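Local structure of putative integron gene cassette protein (Uncultured bacterium, 3FUY) at residues Phe55-Leu64 with Val97-Ala107. The protein is of unknown function but is encoded by a mobile integron gene cassette from a salt-marsh metagenome and folds as helices packed on a mixed sheet. Residues are numbered along the deposited sequence; the frame is centred on the assembly and turned at random.
Sequences FPADKGDIDL and VDIDDKHTYNA
Tyr105 reaches in from the hairpin to the first turn of the helix and donates its phenol OH to Asp61 OD1, 2.7 Å away. The acceptor uses its anti lone pair, the one turned away from OD2, and lies at the edge of the ring, with carboxylate and ring planes 31° apart. Tyr105 CG stands anti to the backbone N (chi1 -157°), which carries the phenol across to the helix. The other oxygen, Asp61 OD2, turns back to its own chain and takes the backbone N-H of Asp58 at 3.0 Å, from the anti side and tilted out of the carboxylate plane. Asp58 OD1 returns the favour, accepting from Asp61 N almost straight, at 173°. A water sits between Asp61 OD2 (2.7 Å) and Asp101 OD2, bridging two carboxylates whose charges would otherwise probably repel. Asp101 OD1 is held by Thr53, while its OD2 sits 3.7 Å from Phe55 CD2. The Phe55 ring also meets that of His168 of a second subunit. Beside these polar groups, Ile99 CD1 packs against Asp61 CB at 3.7 Å. One turn on, Leu64 points at the sheet and sets CD2 among Val97 CG1 (3.9 Å), Ile99 CD1 and Ala107 CB. With an alanine in place of Asp61 the carboxylate is gone, and the Tyr105 hydroxyl, the Asp58 N-H and the bridging water would probably be left without this acceptor and the helix start less firmly tied to the hairpin. The reciprocal bonds of Asp58 and Asp61 make a capping box at the N-terminus of helix 59-79, whose first turns pack against the end of the antiparallel hairpin of strands 91-100 and 106-116 in the mixed sheet, an alpha/beta packing.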
loop_
_atom_site.group_PDB
_atom_site.type_symbol
_atom_site.label_atom_id
_atom_site.label_comp_id
_atom_site.label_asym_id
_atom_site.label_seq_id
_atom_site.Cartn_x
_atom_site.Cartn_y
_atom_site.Cartn_z
ATOM N N PHE B 55 -14.647 5.090 8.446
ATOM C CA PHE B 55 -14.825 5.998 7.324
ATOM C C PHE B 55 -13.477 6.132 6.597
ATOM O O PHE B 55 -12.427 5.950 7.212
ATOM C CB PHE B 55 -15.305 7.377 7.774
ATOM C CG PHE B 55 -16.708 7.397 8.362
ATOM C CD1 PHE B 55 -17.548 6.312 8.242
ATOM C CD2 PHE B 55 -17.183 8.538 8.987
ATOM C CE1 PHE B 55 -18.842 6.346 8.773
ATOM C CE2 PHE B 55 -18.469 8.584 9.521
ATOM C CZ PHE B 55 -19.297 7.483 9.413
ATOM N N PRO B 56 -13.514 6.426 5.291
ATOM C CA PRO B 56 -12.264 6.556 4.520
ATOM C C PRO B 56 -11.434 7.735 5.037
ATOM O O PRO B 56 -11.981 8.823 5.261
ATOM C CB PRO B 56 -12.741 6.862 3.088
ATOM C CG PRO B 56 -14.212 6.639 3.077
ATOM C CD PRO B 56 -14.708 6.738 4.490
ATOM N N ALA B 57 -10.138 7.521 5.233
ATOM C CA ALA B 57 -9.243 8.623 5.570
ATOM C C ALA B 57 -9.199 9.701 4.484
ATOM O O ALA B 57 -9.077 9.401 3.288
ATOM C CB ALA B 57 -7.861 8.104 5.880
ATOM N N ASP B 58 -9.325 10.964 4.896
ATOM C CA ASP B 58 -9.230 12.060 3.948
ATOM C C ASP B 58 -7.935 12.861 4.112
ATOM O O ASP B 58 -7.100 12.528 4.942
ATOM C CB ASP B 58 -10.484 12.948 3.968
ATOM C CG ASP B 58 -10.685 13.665 5.287
ATOM O OD1 ASP B 58 -9.719 13.802 6.077
ATOM O OD2 ASP B 58 -11.824 14.098 5.533
ATOM N N LYS B 59 -7.746 13.888 3.292
ATOM C CA LYS B 59 -6.512 14.664 3.367
ATOM C C LYS B 59 -6.357 15.266 4.769
ATOM O O LYS B 59 -5.244 15.359 5.292
ATOM C CB LYS B 59 -6.516 15.782 2.327
ATOM C CG LYS B 59 -5.131 16.132 1.816
ATOM C CD LYS B 59 -5.148 17.327 0.873
ATOM C CE LYS B 59 -6.155 17.151 -0.233
ATOM N NZ LYS B 59 -6.097 18.310 -1.188
ATOM N N GLY B 60 -7.475 15.667 5.368
ATOM C CA GLY B 60 -7.458 16.257 6.702
ATOM C C GLY B 60 -6.971 15.279 7.757
ATOM O O GLY B 60 -6.095 15.598 8.565
ATOM N N ASP B 61 -7.540 14.077 7.746
ATOM C CA ASP B 61 -7.083 12.993 8.612
ATOM C C ASP B 61 -5.571 12.722 8.481
ATOM O O ASP B 61 -4.876 12.510 9.473
ATOM C CB ASP B 61 -7.860 11.709 8.311
ATOM C CG ASP B 61 -9.357 11.864 8.509
ATOM O OD1 ASP B 61 -9.775 12.588 9.444
ATOM O OD2 ASP B 61 -10.118 11.262 7.724
ATOM N N ILE B 62 -5.068 12.693 7.254
ATOM C CA ILE B 62 -3.648 12.439 7.058
ATOM C C ILE B 62 -2.815 13.617 7.560
ATOM O O ILE B 62 -1.795 13.418 8.201
ATOM C CB ILE B 62 -3.333 12.105 5.579
ATOM C CG1 ILE B 62 -3.880 10.709 5.251
ATOM C CG2 ILE B 62 -1.827 12.156 5.313
ATOM C CD1 ILE B 62 -4.051 10.458 3.742
ATOM N N ASP B 63 -3.263 14.844 7.293
ATOM C CA ASP B 63 -2.565 16.024 7.791
ATOM C C ASP B 63 -2.534 16.044 9.331
ATOM O O ASP B 63 -1.530 16.417 9.937
ATOM C CB ASP B 63 -3.215 17.306 7.264
ATOM C CG ASP B 63 -2.319 18.517 7.444
ATOM O OD1 ASP B 63 -1.207 18.509 6.889
ATOM O OD2 ASP B 63 -2.711 19.464 8.157
ATOM N N LEU B 64 -3.641 15.632 9.949
ATOM C CA LEU B 64 -3.724 15.502 11.406
ATOM C C LEU B 64 -2.665 14.515 11.867
ATOM O O LEU B 64 -1.879 14.789 12.778
ATOM C CB LEU B 64 -5.118 15.012 11.821
ATOM C CG LEU B 64 -5.389 14.922 13.330
ATOM C CD1 LEU B 64 -6.878 15.029 13.565
ATOM C CD2 LEU B 64 -4.874 13.626 13.913
ATOM N N VAL B 97 -2.047 6.658 14.887
ATOM C CA VAL B 97 -3.033 7.672 15.221
ATOM C C VAL B 97 -4.366 7.068 14.838
ATOM O O VAL B 97 -4.627 6.799 13.660
ATOM C CB VAL B 97 -2.819 8.979 14.427
ATOM C CG1 VAL B 97 -3.973 9.953 14.686
ATOM C CG2 VAL B 97 -1.486 9.595 14.781
ATOM N N ASP B 98 -5.191 6.814 15.843
ATOM C CA ASP B 98 -6.529 6.294 15.628
ATOM C C ASP B 98 -7.548 7.421 15.777
ATOM O O ASP B 98 -7.731 7.984 16.870
ATOM C CB ASP B 98 -6.813 5.148 16.603
ATOM C CG ASP B 98 -8.111 4.428 16.298
ATOM O OD1 ASP B 98 -8.955 5.003 15.592
ATOM O OD2 ASP B 98 -8.283 3.280 16.761
ATOM N N ILE B 99 -8.208 7.752 14.673
ATOM C CA ILE B 99 -9.160 8.844 14.660
ATOM C C ILE B 99 -10.592 8.354 14.896
ATOM O O ILE B 99 -11.038 7.408 14.261
ATOM C CB ILE B 99 -9.110 9.620 13.328
ATOM C CG1 ILE B 99 -7.754 10.319 13.172
ATOM C CG2 ILE B 99 -10.268 10.630 13.245
ATOM C CD1 ILE B 99 -7.681 11.211 11.977
ATOM N N ASP B 100 -11.292 9.016 15.817
ATOM C CA ASP B 100 -12.725 8.824 16.035
ATOM C C ASP B 100 -13.457 10.038 15.500
ATOM O O ASP B 100 -13.466 11.097 16.133
ATOM C CB ASP B 100 -13.001 8.686 17.537
ATOM C CG ASP B 100 -14.492 8.701 17.885
ATOM O OD1 ASP B 100 -15.357 8.963 17.018
ATOM O OD2 ASP B 100 -14.796 8.455 19.067
ATOM N N ASP B 101 -14.071 9.890 14.337
ATOM C CA ASP B 101 -14.810 10.987 13.723
ATOM C C ASP B 101 -16.325 10.739 13.697
ATOM O O ASP B 101 -17.029 11.228 12.814
ATOM C CB ASP B 101 -14.284 11.281 12.311
ATOM C CG ASP B 101 -14.309 10.061 11.393
ATOM O OD1 ASP B 101 -14.527 8.917 11.875
ATOM O OD2 ASP B 101 -14.078 10.254 10.174
ATOM N N LYS B 102 -16.825 9.985 14.668
ATOM C CA LYS B 102 -18.246 9.638 14.660
ATOM C C LYS B 102 -19.122 10.837 15.009
ATOM O O LYS B 102 -19.865 11.335 14.158
ATOM C CB LYS B 102 -18.534 8.451 15.570
ATOM C CG LYS B 102 -19.994 8.003 15.542
ATOM C CD LYS B 102 -20.159 6.675 16.265
ATOM C CE LYS B 102 -21.535 6.084 16.014
ATOM N NZ LYS B 102 -21.647 4.737 16.628
ATOM N N HIS B 103 -19.019 11.317 16.247
ATOM C CA HIS B 103 -19.786 12.491 16.662
ATOM C C HIS B 103 -18.945 13.761 16.656
ATOM O O HIS B 103 -19.285 14.725 15.981
ATOM C CB HIS B 103 -20.444 12.269 18.026
ATOM C CG HIS B 103 -21.325 11.061 18.068
ATOM N ND1 HIS B 103 -22.391 10.890 17.212
ATOM C CD2 HIS B 103 -21.294 9.962 18.859
ATOM C CE1 HIS B 103 -22.979 9.737 17.472
ATOM N NE2 HIS B 103 -22.335 9.156 18.469
ATOM N N THR B 104 -17.853 13.766 17.411
ATOM C CA THR B 104 -16.895 14.860 17.322
ATOM C C THR B 104 -15.578 14.324 16.784
ATOM O O THR B 104 -15.396 13.111 16.642
ATOM C CB THR B 104 -16.603 15.463 18.681
ATOM O OG1 THR B 104 -16.314 14.400 19.600
ATOM C CG2 THR B 104 -17.797 16.276 19.173
ATOM N N TYR B 105 -14.659 15.239 16.512
ATOM C CA TYR B 105 -13.352 14.883 15.976
ATOM C C TYR B 105 -12.340 14.628 17.099
ATOM O O TYR B 105 -11.908 15.547 17.787
ATOM C CB TYR B 105 -12.884 15.991 15.033
ATOM C CG TYR B 105 -11.867 15.586 13.989
ATOM C CD1 TYR B 105 -12.071 14.473 13.168
ATOM C CD2 TYR B 105 -10.722 16.336 13.804
ATOM C CE1 TYR B 105 -11.142 14.120 12.190
ATOM C CE2 TYR B 105 -9.793 16.001 12.832
ATOM C CZ TYR B 105 -10.005 14.888 12.034
ATOM O OH TYR B 105 -9.065 14.569 11.082
ATOM N N ASN B 106 -11.996 13.361 17.285
ATOM C CA ASN B 106 -11.051 12.935 18.304
ATOM C C ASN B 106 -9.944 12.046 17.736
ATOM O O ASN B 106 -10.122 11.384 16.698
ATOM C CB ASN B 106 -11.786 12.168 19.397
ATOM C CG ASN B 106 -13.055 12.867 19.826
ATOM O OD1 ASN B 106 -14.101 12.737 19.186
ATOM N ND2 ASN B 106 -12.957 13.651 20.883
ATOM N N ALA B 107 -8.802 12.031 18.418
ATOM C CA ALA B 107 -7.734 11.115 18.053
ATOM C C ALA B 107 -7.069 10.492 19.267
ATOM O O ALA B 107 -6.873 11.143 20.301
ATOM C CB ALA B 107 -6.680 11.815 17.160
HETATM O O HOH W 1 -12.696 10.409 7.663
#